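Local coordinates for protein lactate dehydrogenase (Eimeria maxima, PDB 6CT6) that probably catalyses the NADH-dependent reduction of pyruvate to lactate, holding the dinucleotide on a Rossmann-type domain next to the substrate site, at residues L38-V42 and P43-M47; Y67-S71 and Y72-T76; L104-N107 and I108-R112. One frame throughout, in Å; residues are numbered along the deposited sequence.

Interaction 1: L38-V42 and P43-M47; sequences LFDVV and PNMPM. With NAI (1,4-dihydronicotinamide adenine dinucleotide), chain D.
Met-45 lays its terminal methyl over one face of the Asp-40 carboxylate, CE standing 3.7 Å from CG almost straight above the plane. The two adenosine ribose hydroxyls of the cofactor reach the oxygens instead: O3B donates to OD1 and O2B to OD2, the latter at 2.7 Å. A second flat group, the Phe-39 ring, has adenine at its edge, with CE2 3.2 Å from N1A. Val-41 CG1 lies over one face of the adenine, 3.4 Å from C6A. Asp-40 OD2 also turns its anti lone pair back to the chain and accepts from Val-42 N at 2.9 Å and 173°, closing an Asx turn. This bond and the one that OD1 receives from Ser-17 N fix the rotation of the buried carboxylate. Met-45 gets there by bending at chi2 and chi3 (-85° and -76°), while its CB rests 3.7 Å from Val-42 CG1. Deeper in, Pro-46 wedges the turn: its CB sits 3.2 Å from Leu-38 O and its CG 3.8 Å from Asp-40 CB. An acidic residue at the end of the second strand of a Rossmann fold, gripping both ribose hydroxyls, is the classic signature of NAD(H) recognition.

Interaction 2: Y67-S71 and Y72-T76; sequences YGSNS and YECLT
Ser-71 and Cys-74 close a tight backbone turn: Cys-74 N donates to Ser-71 O over 3.1 Å at 166°. The chain leaves strand 66-69 through Asn-70, is still extended at Ser-71, and only then winds into the 3-10 segment 72-75. Leu-75 N bonds to Tyr-72 O and Thr-76 N to Glu-73 O, repeating the same three-residue spacing. The last of these carbonyls is held twice, since Thr-76 OG1 also donates to Glu-73 O at 2.8 Å.

Serine hydroxyls do much of the side-chain work. Ser-69 OG accepts from Ser-71 N at 3.1 Å, an ST turn that bends the chain just past the strand, and the same OG lies 3.4 Å from Cys-74 CB, where the two buried side chains pack. Ser-71 OG has two roles: it accepts from Glu-73 N at 3.3 Å and gives its proton to Glu-73 OE2 at 3.1 Å, meeting the carboxylate on its anti side. A chi1 of 77° sets Glu-73 CG between its backbone N and carbonyl carbon, 3.2 Å from Ser-71 OG, and the chain runs on extended to bring OE2 to the hydroxyl.

Tyr-72 points its CB away from the preceding segment and carries its ring toward Phe-39, and its OH is hydrogen-bonded to the adenine amino nitrogen N6A of the cofactor. An ST turn followed by 3-10 winding thus leads out of the edge strand of the Rossmann sheet to one wall of the adenine pocket.

Interaction 3: L104-N107 and I108-R112; sequences LPVN and IKIMR. With NAI (1,4-dihydronicotinamide adenine dinucleotide), chain D.
Ile-108 N donates to Leu-104 O at 2.9 Å, and Met-111 N donates to Asn-107 O, also at 2.9 Å; both are main-chain hydrogen bonds. Between them Val-106 O receives only weak bonds, from Ile-110 N at 3.4 Å and from Lys-109 N. The first turns of helix 104-121 therefore keep the four-residue spacing with some three-residue character at Val-106.

Van der Waals contacts fill in around the carbonyls. Ile-108 CG2, placed between its own backbone N and carbonyl carbon by chi1 of -171° for CG1, lies 3.2 Å from Pro-105 O. Met-111 CG passes Asn-107 O at 3.2 Å. Asn-107 and Ile-110 run side by side, pointing the same way, with OD1 3.6 Å from CD1. That amide oxygen is already taken up by Ile-87 N of the neighbouring loop.

Flat and ligand contacts come last. Ile-108 CG1 sits over the centre of the Arg-112 guanidinium, whose NH2 makes a salt bridge to Asp-327 of the C-terminal helix. Ile-110 CG2 approaches N6A of the cofactor at 3.6 Å, coming from the adenine face opposite to Val-41.

The chemistry implies a division of labour: main-chain polar groups bond within the helix, the polar ends of Asn-107 and Arg-112 tie it to other parts of the fold, and adenine receives from this turn an aliphatic surface without a hydrogen bond.

Interactions 1 and 2 form one continuous patch, their centres 9 Å apart on the neighbouring strands 35-39 and 66-69. Asn-70 ND2 meets Val-42 O at 2.8 Å, and Phe-39 CE1 packs 3.3 Å from Ser-71 C. Interaction 3 stands apart, with its centre about 19 Å from that of interaction 1 and about 20 Å from that of interaction 2; its nearest atoms are about 7 Å and 5 Å away. The cofactor bridges this gap: 38-47 takes the ribose and part of the adenine, which Tyr-72 and Ile-110 also approach. All three therefore serve the adenosine half of the NADH site, and the oxamate is about 11 Å from the Asn-107 side chain and is not touched by that residue.

Interaction 1: L38-V42 and P43-M47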
loop_
_atom_site.group_PDB
_atom_site.type_symbol
_atom_site.label_atom_id
_atom_site.label_comp_id
_atom_site.label_asym_id
_atom_site.label_seq_id
_atom_site.Cartn_x
_atom_site.Cartn_y
_atom_site.Cartn_z
ATOM N N LEU B 38 -11.273 6.480 -6.905
ATOM C CA LEU B 38 -10.631 5.409 -7.655
ATOM C C LEU B 38 -11.519 5.074 -8.846
ATOM O O LEU B 38 -12.590 4.483 -8.679
ATOM C CB LEU B 38 -10.432 4.184 -6.769
ATOM C CG LEU B 38 -9.216 4.151 -5.850
ATOM C CD1 LEU B 38 -9.395 3.043 -4.831
ATOM C CD2 LEU B 38 -7.949 3.944 -6.660
ATOM N N PHE B 39 -11.088 5.459 -10.043
ATOM C CA PHE B 39 -11.842 5.198 -11.257
ATOM C C PHE B 39 -11.208 4.050 -12.029
ATOM O O PHE B 39 -9.981 3.961 -12.137
ATOM C CB PHE B 39 -11.913 6.437 -12.150
ATOM C CG PHE B 39 -12.430 6.145 -13.527
ATOM C CD1 PHE B 39 -13.790 6.035 -13.764
ATOM C CD2 PHE B 39 -11.555 5.966 -14.580
ATOM C CE1 PHE B 39 -14.265 5.758 -15.033
ATOM C CE2 PHE B 39 -12.023 5.688 -15.850
ATOM C CZ PHE B 39 -13.377 5.583 -16.076
ATOM N N ASP B 40 -12.050 3.173 -12.568
ATOM C CA ASP B 40 -11.560 2.043 -13.343
ATOM C C ASP B 40 -12.663 1.574 -14.281
ATOM O O ASP B 40 -13.832 1.934 -14.133
ATOM C CB ASP B 40 -11.096 0.904 -12.432
ATOM C CG ASP B 40 -10.039 0.038 -13.082
ATOM O OD1 ASP B 40 -8.857 0.179 -12.712
ATOM O OD2 ASP B 40 -10.386 -0.778 -13.967
ATOM N N VAL B 41 -12.266 0.767 -15.264
ATOM C CA VAL B 41 -13.216 0.179 -16.202
ATOM C C VAL B 41 -13.687 -1.203 -15.760
ATOM O O VAL B 41 -14.688 -1.708 -16.292
ATOM C CB VAL B 41 -12.608 0.095 -17.615
ATOM C CG1 VAL B 41 -12.333 1.489 -18.151
ATOM C CG2 VAL B 41 -11.325 -0.736 -17.612
ATOM N N VAL B 42 -12.991 -1.833 -14.818
ATOM C CA VAL B 42 -13.425 -3.106 -14.247
ATOM C C VAL B 42 -14.631 -2.836 -13.354
ATOM O O VAL B 42 -14.538 -2.006 -12.436
ATOM C CB VAL B 42 -12.293 -3.783 -13.459
ATOM C CG1 VAL B 42 -12.786 -5.065 -12.783
ATOM C CG2 VAL B 42 -11.118 -4.083 -14.381
ATOM N N PRO B 43 -15.772 -3.490 -13.572
ATOM C CA PRO B 43 -16.962 -3.167 -12.772
ATOM C C PRO B 43 -16.758 -3.494 -11.300
ATOM O O PRO B 43 -16.276 -4.572 -10.944
ATOM C CB PRO B 43 -18.059 -4.039 -13.399
ATOM C CG PRO B 43 -17.544 -4.405 -14.752
ATOM C CD PRO B 43 -16.070 -4.518 -14.585
ATOM N N ASN B 44 -17.116 -2.532 -10.445
ATOM C CA ASN B 44 -17.210 -2.718 -8.997
ATOM C C ASN B 44 -15.871 -2.864 -8.271
ATOM O O ASN B 44 -15.802 -2.600 -7.066
ATOM C CB ASN B 44 -18.089 -3.934 -8.685
ATOM C CG ASN B 44 -19.531 -3.724 -9.095
ATOM O OD1 ASN B 44 -20.048 -2.609 -9.031
ATOM N ND2 ASN B 44 -20.190 -4.797 -9.522
ATOM N N MET B 45 -14.811 -3.283 -8.962
ATOM C CA MET B 45 -13.528 -3.468 -8.285
ATOM C C MET B 45 -13.068 -2.210 -7.557
ATOM O O MET B 45 -12.668 -2.313 -6.383
ATOM C CB MET B 45 -12.481 -3.948 -9.296
ATOM C CG MET B 45 -11.085 -4.166 -8.715
ATOM S SD MET B 45 -10.077 -2.664 -8.633
ATOM C CE MET B 45 -9.603 -2.493 -10.352
ATOM N N PRO B 46 -13.086 -1.018 -8.159
ATOM C CA PRO B 46 -12.680 0.176 -7.397
ATOM C C PRO B 46 -13.586 0.480 -6.219
ATOM O O PRO B 46 -13.139 1.116 -5.258
ATOM C CB PRO B 46 -12.712 1.295 -8.449
ATOM C CG PRO B 46 -13.567 0.775 -9.550
ATOM C CD PRO B 46 -13.362 -0.700 -9.569
ATOM N N MET B 47 -14.853 0.052 -6.259
ATOM C CA MET B 47 -15.724 0.233 -5.102
ATOM C C MET B 47 -15.301 -0.661 -3.944
ATOM O O MET B 47 -15.426 -0.265 -2.779
ATOM C CB MET B 47 -17.179 -0.050 -5.477
ATOM C CG MET B 47 -17.837 1.013 -6.352
ATOM S SD MET B 47 -17.266 0.982 -8.066
ATOM C CE MET B 47 -18.625 1.794 -8.910
HETATM P PA NAI D . -2.508 -2.516 -13.308
HETATM O O1A NAI D . -2.867 -3.434 -14.456
HETATM O O2A NAI D . -2.448 -3.067 -11.903
HETATM O O5B NAI D . -3.563 -1.304 -13.322
HETATM C C5B NAI D . -3.996 -0.725 -14.550
HETATM C C4B NAI D . -5.484 -0.446 -14.430
HETATM O O4B NAI D . -5.945 0.420 -15.470
HETATM C C3B NAI D . -6.314 -1.723 -14.528
HETATM O O3B NAI D . -7.036 -1.914 -13.310
HETATM C C2B NAI D . -7.252 -1.488 -15.697
HETATM O O2B NAI D . -8.551 -2.045 -15.490
HETATM C C1B NAI D . -7.288 0.028 -15.734
HETATM N N9A NAI D . -7.796 0.621 -16.990
HETATM C C8A NAI D . -7.750 0.142 -18.250
HETATM N N7A NAI D . -8.349 1.018 -19.104
HETATM C C5A NAI D . -8.788 2.064 -18.378
HETATM C C6A NAI D . -9.498 3.334 -18.626
HETATM N N6A NAI D . -9.882 3.687 -19.870
HETATM N N1A NAI D . -9.752 4.136 -17.566
HETATM C C2A NAI D . -9.378 3.812 -16.314
HETATM N N3A NAI D . -8.733 2.674 -16.022
HETATM C C4A NAI D . -8.420 1.788 -16.990
HETATM O O3 NAI D . -1.105 -1.795 -13.661
HETATM P PN NAI D . -0.172 -0.991 -12.612
HETATM O O1N NAI D . 0.768 -1.972 -11.953
HETATM O O2N NAI D . -1.043 -0.093 -11.765
HETATM O O5D NAI D . 0.696 -0.085 -13.623
HETATM C C5D NAI D . 0.036 0.900 -14.410
HETATM C C4D NAI D . 0.974 1.538 -15.425
HETATM O O4D NAI D . 2.076 2.187 -14.777
HETATM C C3D NAI D . 1.567 0.498 -16.363
HETATM O O3D NAI D . 1.530 1.008 -17.698
HETATM C C2D NAI D . 2.993 0.347 -15.886
HETATM O O2D NAI D . 3.887 -0.092 -16.910
HETATM C C1D NAI D . 3.278 1.768 -15.429
HETATM N N1N NAI D . 4.452 1.958 -14.568
HETATM C C2N NAI D . 5.101 3.110 -14.747
HETATM C C3N NAI D . 6.214 3.456 -14.014
HETATM C C7N NAI D . 6.861 4.776 -14.318
HETATM O O7N NAI D . 6.252 5.590 -14.995
HETATM N N7N NAI D . 8.082 5.030 -13.866
HETATM C C4N NAI D . 6.760 2.541 -12.951
HETATM C C5N NAI D . 5.972 1.316 -12.844
HETATM C C6N NAI D . 4.853 1.077 -13.642
#

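Interaction 2: Y67-S71 and Y72-T76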
loop_
_atom_site.group_PDB
_atom_site.type_symbol
_atom_site.label_atom_id
_atom_site.label_comp_id
_atom_site.label_asym_id
_atom_site.label_seq_id
_atom_site.Cartn_x
_atom_site.Cartn_y
_atom_site.Cartn_z
ATOM N N TYR B 67 -13.808 7.111 -2.899
ATOM C CA TYR B 67 -14.932 6.655 -3.699
ATOM C C TYR B 67 -14.434 5.737 -4.811
ATOM O O TYR B 67 -13.320 5.900 -5.318
ATOM C CB TYR B 67 -15.682 7.830 -4.337
ATOM C CG TYR B 67 -16.103 8.953 -3.408
ATOM C CD1 TYR B 67 -17.373 8.975 -2.840
ATOM C CD2 TYR B 67 -15.246 10.012 -3.131
ATOM C CE1 TYR B 67 -17.770 10.008 -2.005
ATOM C CE2 TYR B 67 -15.634 11.049 -2.296
ATOM C CZ TYR B 67 -16.898 11.041 -1.737
ATOM O OH TYR B 67 -17.293 12.065 -0.907
ATOM N N GLY B 68 -15.266 4.771 -5.187
ATOM C CA GLY B 68 -15.044 3.952 -6.375
ATOM C C GLY B 68 -16.054 4.309 -7.454
ATOM O O GLY B 68 -17.226 4.559 -7.155
ATOM N N SER B 69 -15.595 4.337 -8.704
ATOM C CA SER B 69 -16.463 4.720 -9.810
ATOM C C SER B 69 -16.050 3.999 -11.088
ATOM O O SER B 69 -14.867 3.727 -11.317
ATOM C CB SER B 69 -16.432 6.232 -10.049
ATOM O OG SER B 69 -17.329 6.600 -11.083
ATOM N N ASN B 70 -17.052 3.696 -11.919
ATOM C CA ASN B 70 -16.844 3.200 -13.274
ATOM C C ASN B 70 -17.254 4.224 -14.327
ATOM O O ASN B 70 -17.394 3.871 -15.503
ATOM C CB ASN B 70 -17.620 1.900 -13.498
ATOM C CG ASN B 70 -17.116 0.755 -12.641
ATOM O OD1 ASN B 70 -17.893 0.104 -11.941
ATOM N ND2 ASN B 70 -15.816 0.495 -12.698
ATOM N N SER B 71 -17.449 5.484 -13.935
ATOM C CA SER B 71 -17.944 6.524 -14.830
ATOM C C SER B 71 -16.961 7.684 -14.877
ATOM O O SER B 71 -16.538 8.188 -13.831
ATOM C CB SER B 71 -19.317 7.029 -14.386
ATOM O OG SER B 71 -19.665 8.212 -15.088
ATOM N N TYR B 72 -16.614 8.114 -16.093
ATOM C CA TYR B 72 -15.713 9.249 -16.263
ATOM C C TYR B 72 -16.226 10.519 -15.595
ATOM O O TYR B 72 -15.419 11.390 -15.255
ATOM C CB TYR B 72 -15.481 9.534 -17.748
ATOM C CG TYR B 72 -14.490 8.621 -18.432
ATOM C CD1 TYR B 72 -13.167 8.556 -18.015
ATOM C CD2 TYR B 72 -14.870 7.849 -19.522
ATOM C CE1 TYR B 72 -12.260 7.731 -18.649
ATOM C CE2 TYR B 72 -13.972 7.023 -20.162
ATOM C CZ TYR B 72 -12.672 6.970 -19.723
ATOM O OH TYR B 72 -11.780 6.152 -20.366
ATOM N N GLU B 73 -17.541 10.662 -15.407
ATOM C CA GLU B 73 -18.043 11.890 -14.799
ATOM C C GLU B 73 -17.591 12.049 -13.355
ATOM O O GLU B 73 -17.767 13.132 -12.784
ATOM C CB GLU B 73 -19.573 11.950 -14.868
ATOM C CG GLU B 73 -20.296 11.082 -13.856
ATOM C CD GLU B 73 -21.769 10.917 -14.183
ATOM O OE1 GLU B 73 -22.484 11.941 -14.238
ATOM O OE2 GLU B 73 -22.209 9.767 -14.403
ATOM N N CYS B 74 -17.007 11.010 -12.753
ATOM C CA CYS B 74 -16.434 11.144 -11.422
ATOM C C CYS B 74 -15.240 12.088 -11.401
ATOM O O CYS B 74 -14.820 12.501 -10.314
ATOM C CB CYS B 74 -16.015 9.773 -10.887
ATOM S SG CYS B 74 -14.451 9.134 -11.558
ATOM N N LEU B 75 -14.686 12.434 -12.566
ATOM C CA LEU B 75 -13.595 13.397 -12.637
ATOM C C LEU B 75 -14.058 14.823 -12.388
ATOM O O LEU B 75 -13.211 15.711 -12.249
ATOM C CB LEU B 75 -12.912 13.326 -14.003
ATOM C CG LEU B 75 -12.237 12.004 -14.367
ATOM C CD1 LEU B 75 -11.673 12.063 -15.777
ATOM C CD2 LEU B 75 -11.137 11.670 -13.376
ATOM N N THR B 76 -15.366 15.065 -12.328
ATOM C CA THR B 76 -15.861 16.422 -12.152
ATOM C C THR B 76 -15.277 17.028 -10.883
ATOM O O THR B 76 -15.383 16.450 -9.796
ATOM C CB THR B 76 -17.390 16.430 -12.094
ATOM O OG1 THR B 76 -17.920 15.870 -13.302
ATOM C CG2 THR B 76 -17.917 17.855 -11.932
#

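Interaction 3: L104-N107 and I108-R112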
loop_
_atom_site.group_PDB
_atom_site.type_symbol
_atom_site.label_atom_id
_atom_site.label_comp_id
_atom_site.label_asym_id
_atom_site.label_seq_id
_atom_site.Cartn_x
_atom_site.Cartn_y
_atom_site.Cartn_z
ATOM N N LEU B 104 1.862 -0.597 -26.575
ATOM C CA LEU B 104 1.686 0.785 -27.016
ATOM C C LEU B 104 0.465 0.982 -27.904
ATOM O O LEU B 104 -0.301 1.926 -27.655
ATOM C CB LEU B 104 2.967 1.242 -27.728
ATOM C CG LEU B 104 3.064 2.706 -28.162
ATOM C CD1 LEU B 104 4.523 3.094 -28.318
ATOM C CD2 LEU B 104 2.327 2.966 -29.470
ATOM N N PRO B 105 0.224 0.168 -28.938
ATOM C CA PRO B 105 -0.939 0.425 -29.805
ATOM C C PRO B 105 -2.252 0.435 -29.053
ATOM O O PRO B 105 -3.179 1.155 -29.442
ATOM C CB PRO B 105 -0.884 -0.732 -30.816
ATOM C CG PRO B 105 0.514 -1.236 -30.755
ATOM C CD PRO B 105 0.943 -1.051 -29.339
ATOM N N VAL B 106 -2.357 -0.355 -27.990
ATOM C CA VAL B 106 -3.591 -0.429 -27.217
ATOM C C VAL B 106 -3.699 0.757 -26.269
ATOM O O VAL B 106 -4.729 1.437 -26.202
ATOM C CB VAL B 106 -3.645 -1.765 -26.452
ATOM C CG1 VAL B 106 -4.940 -1.882 -25.657
ATOM C CG2 VAL B 106 -3.489 -2.930 -27.414
ATOM N N ASN B 107 -2.626 1.029 -25.532
ATOM C CA ASN B 107 -2.687 2.020 -24.471
ATOM C C ASN B 107 -2.677 3.447 -25.005
ATOM O O ASN B 107 -3.161 4.350 -24.318
ATOM C CB ASN B 107 -1.533 1.776 -23.496
ATOM C CG ASN B 107 -1.755 0.531 -22.647
ATOM O OD1 ASN B 107 -2.893 0.201 -22.311
ATOM N ND2 ASN B 107 -0.679 -0.174 -22.320
ATOM N N ILE B 108 -2.170 3.673 -26.221
ATOM C CA ILE B 108 -2.278 5.002 -26.818
ATOM C C ILE B 108 -3.744 5.391 -26.976
ATOM O O ILE B 108 -4.117 6.551 -26.778
ATOM C CB ILE B 108 -1.524 5.065 -28.163
ATOM C CG1 ILE B 108 -1.453 6.510 -28.668
ATOM C CG2 ILE B 108 -2.175 4.176 -29.214
ATOM C CD1 ILE B 108 -0.279 7.275 -28.115
ATOM N N LYS B 109 -4.600 4.426 -27.327
ATOM C CA LYS B 109 -6.018 4.735 -27.498
ATOM C C LYS B 109 -6.696 4.973 -26.155
ATOM O O LYS B 109 -7.595 5.814 -26.051
ATOM C CB LYS B 109 -6.720 3.612 -28.267
ATOM C CG LYS B 109 -6.248 3.474 -29.706
ATOM C CD LYS B 109 -7.272 2.761 -30.578
ATOM C CE LYS B 109 -6.758 2.595 -31.999
ATOM N NZ LYS B 109 -6.438 3.894 -32.656
ATOM N N ILE B 110 -6.280 4.244 -25.117
ATOM C CA ILE B 110 -6.814 4.490 -23.780
ATOM C C ILE B 110 -6.427 5.885 -23.306
ATOM O O ILE B 110 -7.248 6.615 -22.740
ATOM C CB ILE B 110 -6.330 3.399 -22.805
ATOM C CG1 ILE B 110 -6.973 2.058 -23.163
ATOM C CG2 ILE B 110 -6.650 3.777 -21.357
ATOM C CD1 ILE B 110 -6.378 0.866 -22.435
ATOM N N MET B 111 -5.171 6.279 -23.534
ATOM C CA MET B 111 -4.729 7.614 -23.141
ATOM C C MET B 111 -5.579 8.700 -23.786
ATOM O O MET B 111 -5.784 9.761 -23.188
ATOM C CB MET B 111 -3.261 7.813 -23.518
ATOM C CG MET B 111 -2.278 6.966 -22.725
ATOM S SD MET B 111 -2.310 7.256 -20.940
ATOM C CE MET B 111 -3.457 5.996 -20.384
ATOM N N ARG B 112 -6.084 8.457 -24.998
ATOM C CA ARG B 112 -6.852 9.480 -25.696
ATOM C C ARG B 112 -8.293 9.545 -25.205
ATOM O O ARG B 112 -8.883 10.631 -25.191
ATOM C CB ARG B 112 -6.781 9.231 -27.203
ATOM C CG ARG B 112 -5.395 9.533 -27.770
ATOM C CD ARG B 112 -5.218 9.079 -29.206
ATOM N NE ARG B 112 -3.889 9.425 -29.711
ATOM C CZ ARG B 112 -3.286 8.820 -30.731
ATOM N NH1 ARG B 112 -3.881 7.816 -31.364
ATOM N NH2 ARG B 112 -2.078 9.211 -31.113
HETATM P PA NAI D . -2.508 -2.516 -13.308
HETATM O O1A NAI D . -2.867 -3.434 -14.456
HETATM O O2A NAI D . -2.448 -3.067 -11.903
HETATM O O5B NAI D . -3.563 -1.304 -13.322
HETATM C C5B NAI D . -3.996 -0.725 -14.550
HETATM C C4B NAI D . -5.484 -0.446 -14.430
HETATM O O4B NAI D . -5.945 0.420 -15.470
HETATM C C3B NAI D . -6.314 -1.723 -14.528
HETATM O O3B NAI D . -7.036 -1.914 -13.310
HETATM C C2B NAI D . -7.252 -1.488 -15.697
HETATM O O2B NAI D . -8.551 -2.045 -15.490
HETATM C C1B NAI D . -7.288 0.028 -15.734
HETATM N N9A NAI D . -7.796 0.621 -16.990
HETATM C C8A NAI D . -7.750 0.142 -18.250
HETATM N N7A NAI D . -8.349 1.018 -19.104
HETATM C C5A NAI D . -8.788 2.064 -18.378
HETATM C C6A NAI D . -9.498 3.334 -18.626
HETATM N N6A NAI D . -9.882 3.687 -19.870
HETATM N N1A NAI D . -9.752 4.136 -17.566
HETATM C C2A NAI D . -9.378 3.812 -16.314
HETATM N N3A NAI D . -8.733 2.674 -16.022
HETATM C C4A NAI D . -8.420 1.788 -16.990
HETATM O O3 NAI D . -1.105 -1.795 -13.661
HETATM P PN NAI D . -0.172 -0.991 -12.612
HETATM O O1N NAI D . 0.768 -1.972 -11.953
HETATM O O2N NAI D . -1.043 -0.093 -11.765
HETATM O O5D NAI D . 0.696 -0.085 -13.623
HETATM C C5D NAI D . 0.036 0.900 -14.410
HETATM C C4D NAI D . 0.974 1.538 -15.425
HETATM O O4D NAI D . 2.076 2.187 -14.777
HETATM C C3D NAI D . 1.567 0.498 -16.363
HETATM O O3D NAI D . 1.530 1.008 -17.698
HETATM C C2D NAI D . 2.993 0.347 -15.886
HETATM O O2D NAI D . 3.887 -0.092 -16.910
HETATM C C1D NAI D . 3.278 1.768 -15.429
HETATM N N1N NAI D . 4.452 1.958 -14.568
HETATM C C2N NAI D . 5.101 3.110 -14.747
HETATM C C3N NAI D . 6.214 3.456 -14.014
HETATM C C7N NAI D . 6.861 4.776 -14.318
HETATM O O7N NAI D . 6.252 5.590 -14.995
HETATM N N7N NAI D . 8.082 5.030 -13.866
HETATM C C4N NAI D . 6.760 2.541 -12.951
HETATM C C5N NAI D . 5.972 1.316 -12.844
HETATM C C6N NAI D . 4.853 1.077 -13.642
#